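Local coordinates for Mab-21 domain-containing protein (Tribolium castaneum, PDB 7LT2) that senses double-stranded RNA in the cytoplasm and, from ATP and GTP, synthesises the cyclic dinucleotide 2',3'-cGAMP that triggers innate immune responses, at residues L146-C157 against T165-G173. Residues are numbered along the deposited sequence; the frame is centred on the assembly and turned at random.
Sequences LNTLPWVNNATC and TFHINWWKG
W170 has the largest share of this contact, with its indole packed against L146, W151, A155 and C157. CD1 of L146 sits over one face of the indole, almost on the normal of the five-membered ring and 3.5 Å from its centroid, a CH-pi contact. The far rim of the six-membered ring reaches W151: CH2 of W170 lies over one face of the W151 ring, 3.5 Å from CZ2 of W151, with the two planes at 50°, and the methyl of A155 also meets this CH2. SG of C157 approaches obliquely, 3.4 Å from CZ3 of W170, as a sulfur-aromatic contact. With CG between the backbone N and the carbonyl carbon (chi1 70°), the indole of W170 lies beside L146.

The W151 indole is itself tied back: NE1 donates to O of L146 from above the carbonyl plane at 2.8 Å, while N of L149 reaches the same oxygen from the opposite face. Alongside, C157 and I168 form an antiparallel hydrogen-bonded pair, with N of each 2.8 Å from O of the other. One residue further, OG1 of T156 donates to OD1 of N169 at 2.7 Å, and a water also donates to that OD1. CG2 of T156 packs against CB of H167, whose imidazole takes CG2 of V152 over one face, and NE2 of H167 is hydrogen-bonded to OE1 of E158, which probably fixes the turn of the ring.

Helix 18-42 packs on the contact, F35 touching L146 and V31 touching I168. Strands 151-152, 156-161 and 164-171 form a short antiparallel meander at the edge of the central sheet of the Mab-21 nucleotidyltransferase domain, with W170 about 9 Å, side chain to side chain, from D193, a probable catalytic magnesium ligand.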
loop_
_atom_site.group_PDB
_atom_site.type_symbol
_atom_site.label_atom_id
_atom_site.label_comp_id
_atom_site.label_asym_id
_atom_site.label_seq_id
_atom_site.Cartn_x
_atom_site.Cartn_y
_atom_site.Cartn_z
ATOM N N LEU A 146 -5.230 14.412 -18.433
ATOM C CA LEU A 146 -3.873 14.784 -18.833
ATOM C C LEU A 146 -3.871 15.701 -20.054
ATOM O O LEU A 146 -3.045 16.617 -20.147
ATOM C CB LEU A 146 -3.050 13.524 -19.107
ATOM C CG LEU A 146 -2.665 12.663 -17.898
ATOM C CD1 LEU A 146 -2.233 11.278 -18.357
ATOM C CD2 LEU A 146 -1.559 13.322 -17.100
ATOM N N ASN A 147 -4.792 15.479 -20.998
ATOM C CA ASN A 147 -4.836 16.293 -22.210
ATOM C C ASN A 147 -5.210 17.744 -21.943
ATOM O O ASN A 147 -4.890 18.610 -22.767
ATOM C CB ASN A 147 -5.832 15.708 -23.220
ATOM C CG ASN A 147 -5.352 14.414 -23.838
ATOM O OD1 ASN A 147 -4.156 14.135 -23.879
ATOM N ND2 ASN A 147 -6.291 13.619 -24.339
ATOM N N THR A 148 -5.883 18.033 -20.826
ATOM C CA THR A 148 -6.303 19.394 -20.524
ATOM C C THR A 148 -5.256 20.190 -19.755
ATOM O O THR A 148 -5.456 21.389 -19.534
ATOM C CB THR A 148 -7.612 19.389 -19.722
ATOM O OG1 THR A 148 -7.369 18.879 -18.402
ATOM C CG2 THR A 148 -8.658 18.531 -20.410
ATOM N N LEU A 149 -4.165 19.566 -19.347
ATOM C CA LEU A 149 -3.143 20.243 -18.567
ATOM C C LEU A 149 -2.102 20.863 -19.484
ATOM O O LEU A 149 -1.917 20.420 -20.622
ATOM C CB LEU A 149 -2.472 19.258 -17.608
ATOM C CG LEU A 149 -3.396 18.547 -16.618
ATOM C CD1 LEU A 149 -2.602 17.598 -15.730
ATOM C CD2 LEU A 149 -4.169 19.549 -15.780
ATOM N N PRO A 150 -1.409 21.906 -19.025
ATOM C CA PRO A 150 -0.307 22.465 -19.820
ATOM C C PRO A 150 0.813 21.447 -19.954
ATOM O O PRO A 150 1.227 20.832 -18.969
ATOM C CB PRO A 150 0.144 23.687 -19.008
ATOM C CG PRO A 150 -0.939 23.944 -18.021
ATOM C CD PRO A 150 -1.598 22.627 -17.757
ATOM N N TRP A 151 1.298 21.266 -21.177
ATOM C CA TRP A 151 2.425 20.385 -21.434
ATOM C C TRP A 151 3.664 21.208 -21.753
ATOM O O TRP A 151 3.596 22.192 -22.495
ATOM C CB TRP A 151 2.145 19.419 -22.588
ATOM C CG TRP A 151 1.087 18.383 -22.314
ATOM C CD1 TRP A 151 0.278 18.299 -21.218
ATOM C CD2 TRP A 151 0.727 17.287 -23.164
ATOM N NE1 TRP A 151 -0.568 17.216 -21.337
ATOM C CE2 TRP A 151 -0.310 16.580 -22.522
ATOM C CE3 TRP A 151 1.179 16.837 -24.409
ATOM C CZ2 TRP A 151 -0.901 15.445 -23.082
ATOM C CZ3 TRP A 151 0.591 15.711 -24.965
ATOM C CH2 TRP A 151 -0.438 15.027 -24.301
ATOM N N VAL A 152 4.791 20.802 -21.178
ATOM C CA VAL A 152 6.095 21.329 -21.542
ATOM C C VAL A 152 6.925 20.168 -22.070
ATOM O O VAL A 152 6.587 18.997 -21.880
ATOM C CB VAL A 152 6.804 22.020 -20.358
ATOM C CG1 VAL A 152 5.959 23.164 -19.827
ATOM C CG2 VAL A 152 7.102 21.015 -19.254
ATOM N N ASN A 153 8.013 20.506 -22.754
ATOM C CA ASN A 153 8.986 19.518 -23.242
ATOM C C ASN A 153 8.232 18.504 -24.101
ATOM O O ASN A 153 7.528 18.910 -25.040
ATOM C CB ASN A 153 9.741 18.948 -22.045
ATOM C CG ASN A 153 11.019 18.239 -22.446
ATOM O OD1 ASN A 153 11.011 17.346 -23.297
ATOM N ND2 ASN A 153 12.132 18.641 -21.840
ATOM N N ASN A 154 8.328 17.204 -23.825
ATOM C CA ASN A 154 7.642 16.176 -24.606
ATOM C C ASN A 154 6.608 15.497 -23.715
ATOM O O ASN A 154 6.941 14.594 -22.942
ATOM C CB ASN A 154 8.632 15.160 -25.168
ATOM C CG ASN A 154 7.963 14.128 -26.052
ATOM O OD1 ASN A 154 7.136 14.466 -26.898
ATOM N ND2 ASN A 154 8.304 12.860 -25.848
ATOM N N ALA A 155 5.353 15.934 -23.831
ATOM C CA ALA A 155 4.230 15.326 -23.115
ATOM C C ALA A 155 4.481 15.290 -21.610
ATOM O O ALA A 155 4.177 14.309 -20.933
ATOM C CB ALA A 155 3.926 13.926 -23.648
ATOM N N THR A 156 5.062 16.356 -21.082
ATOM C CA THR A 156 5.253 16.514 -19.649
ATOM C C THR A 156 4.271 17.566 -19.153
ATOM O O THR A 156 4.313 18.713 -19.608
ATOM C CB THR A 156 6.693 16.926 -19.338
ATOM O OG1 THR A 156 7.589 15.888 -19.758
ATOM C CG2 THR A 156 6.865 17.175 -17.850
ATOM N N CYS A 157 3.385 17.176 -18.238
ATOM C CA CYS A 157 2.425 18.119 -17.677
ATOM C C CYS A 157 3.110 19.037 -16.678
ATOM O O CYS A 157 4.008 18.615 -15.944
ATOM C CB CYS A 157 1.284 17.392 -16.971
ATOM S SG CYS A 157 0.422 16.222 -17.983
ATOM N N THR A 165 6.493 24.681 -8.702
ATOM C CA THR A 165 6.125 24.144 -10.004
ATOM C C THR A 165 6.627 22.714 -10.121
ATOM O O THR A 165 7.744 22.401 -9.696
ATOM C CB THR A 165 6.710 25.001 -11.127
ATOM O OG1 THR A 165 6.241 26.348 -10.983
ATOM C CG2 THR A 165 6.290 24.469 -12.494
ATOM N N PHE A 166 5.798 21.848 -10.693
ATOM C CA PHE A 166 6.104 20.430 -10.742
ATOM C C PHE A 166 5.795 19.880 -12.123
ATOM O O PHE A 166 4.967 20.423 -12.859
ATOM C CB PHE A 166 5.338 19.682 -9.646
ATOM C CG PHE A 166 5.679 20.181 -8.279
ATOM C CD1 PHE A 166 6.805 19.708 -7.624
ATOM C CD2 PHE A 166 4.939 21.192 -7.693
ATOM C CE1 PHE A 166 7.157 20.207 -6.389
ATOM C CE2 PHE A 166 5.283 21.688 -6.456
ATOM C CZ PHE A 166 6.392 21.197 -5.803
ATOM N N HIS A 167 6.501 18.810 -12.469
ATOM C CA HIS A 167 6.370 18.147 -13.754
ATOM C C HIS A 167 5.783 16.762 -13.544
ATOM O O HIS A 167 6.193 16.034 -12.634
ATOM C CB HIS A 167 7.725 18.040 -14.459
ATOM C CG HIS A 167 8.204 19.330 -15.046
ATOM N ND1 HIS A 167 9.453 19.474 -15.611
ATOM C CD2 HIS A 167 7.598 20.536 -15.158
ATOM C CE1 HIS A 167 9.597 20.714 -16.044
ATOM N NE2 HIS A 167 8.486 21.378 -15.782
ATOM N N ILE A 168 4.819 16.400 -14.383
ATOM C CA ILE A 168 4.162 15.104 -14.300
ATOM C C ILE A 168 4.357 14.383 -15.624
ATOM O O ILE A 168 3.944 14.879 -16.681
ATOM C CB ILE A 168 2.670 15.232 -13.958
ATOM C CG1 ILE A 168 2.492 15.774 -12.540
ATOM C CG2 ILE A 168 1.985 13.884 -14.077
ATOM C CD1 ILE A 168 1.050 15.841 -12.115
ATOM N N ASN A 169 4.999 13.225 -15.564
ATOM C CA ASN A 169 5.087 12.300 -16.676
ATOM C C ASN A 169 4.188 11.107 -16.380
ATOM O O ASN A 169 3.812 10.867 -15.231
ATOM C CB ASN A 169 6.538 11.864 -16.904
ATOM C CG ASN A 169 7.427 13.019 -17.334
ATOM O OD1 ASN A 169 7.359 13.474 -18.478
ATOM N ND2 ASN A 169 8.265 13.499 -16.423
ATOM N N TRP A 170 3.809 10.369 -17.420
ATOM C CA TRP A 170 2.856 9.294 -17.189
ATOM C C TRP A 170 3.099 8.142 -18.148
ATOM O O TRP A 170 3.662 8.308 -19.236
ATOM C CB TRP A 170 1.408 9.765 -17.331
ATOM C CG TRP A 170 1.067 10.066 -18.727
ATOM C CD1 TRP A 170 0.593 9.194 -19.669
ATOM C CD2 TRP A 170 1.200 11.325 -19.374
ATOM N NE1 TRP A 170 0.413 9.843 -20.863
ATOM C CE2 TRP A 170 0.778 11.155 -20.708
ATOM C CE3 TRP A 170 1.625 12.586 -18.955
ATOM C CZ2 TRP A 170 0.767 12.199 -21.625
ATOM C CZ3 TRP A 170 1.608 13.620 -19.863
ATOM C CH2 TRP A 170 1.188 13.422 -21.185
ATOM N N TRP A 171 2.622 6.974 -17.731
ATOM C CA TRP A 171 2.745 5.726 -18.475
ATOM C C TRP A 171 1.849 4.701 -17.795
ATOM O O TRP A 171 1.348 4.922 -16.692
ATOM C CB TRP A 171 4.199 5.241 -18.527
ATOM C CG TRP A 171 4.823 5.092 -17.163
ATOM C CD1 TRP A 171 4.794 3.986 -16.363
ATOM C CD2 TRP A 171 5.572 6.086 -16.446
ATOM N NE1 TRP A 171 5.472 4.233 -15.190
ATOM C CE2 TRP A 171 5.959 5.513 -15.218
ATOM C CE3 TRP A 171 5.949 7.404 -16.723
ATOM C CZ2 TRP A 171 6.697 6.214 -14.266
ATOM C CZ3 TRP A 171 6.687 8.099 -15.776
ATOM C CH2 TRP A 171 7.057 7.500 -14.565
ATOM N N LYS A 172 1.666 3.563 -18.453
ATOM C CA LYS A 172 0.842 2.488 -17.904
ATOM C C LYS A 172 1.657 1.200 -17.917
ATOM O O LYS A 172 1.760 0.533 -18.948
ATOM C CB LYS A 172 -0.456 2.342 -18.688
ATOM C CG LYS A 172 -1.466 1.429 -18.038
ATOM C CD LYS A 172 -2.827 1.586 -18.690
ATOM C CE LYS A 172 -3.834 0.623 -18.090
ATOM N NZ LYS A 172 -3.459 -0.789 -18.368
ATOM N N GLY A 173 2.245 0.857 -16.776
ATOM C CA GLY A 173 2.975 -0.382 -16.620
ATOM C C GLY A 173 2.199 -1.459 -15.904
ATOM O O GLY A 173 2.775 -2.491 -15.544
HETATM O O HOH W 1 4.983 12.214 -20.012
#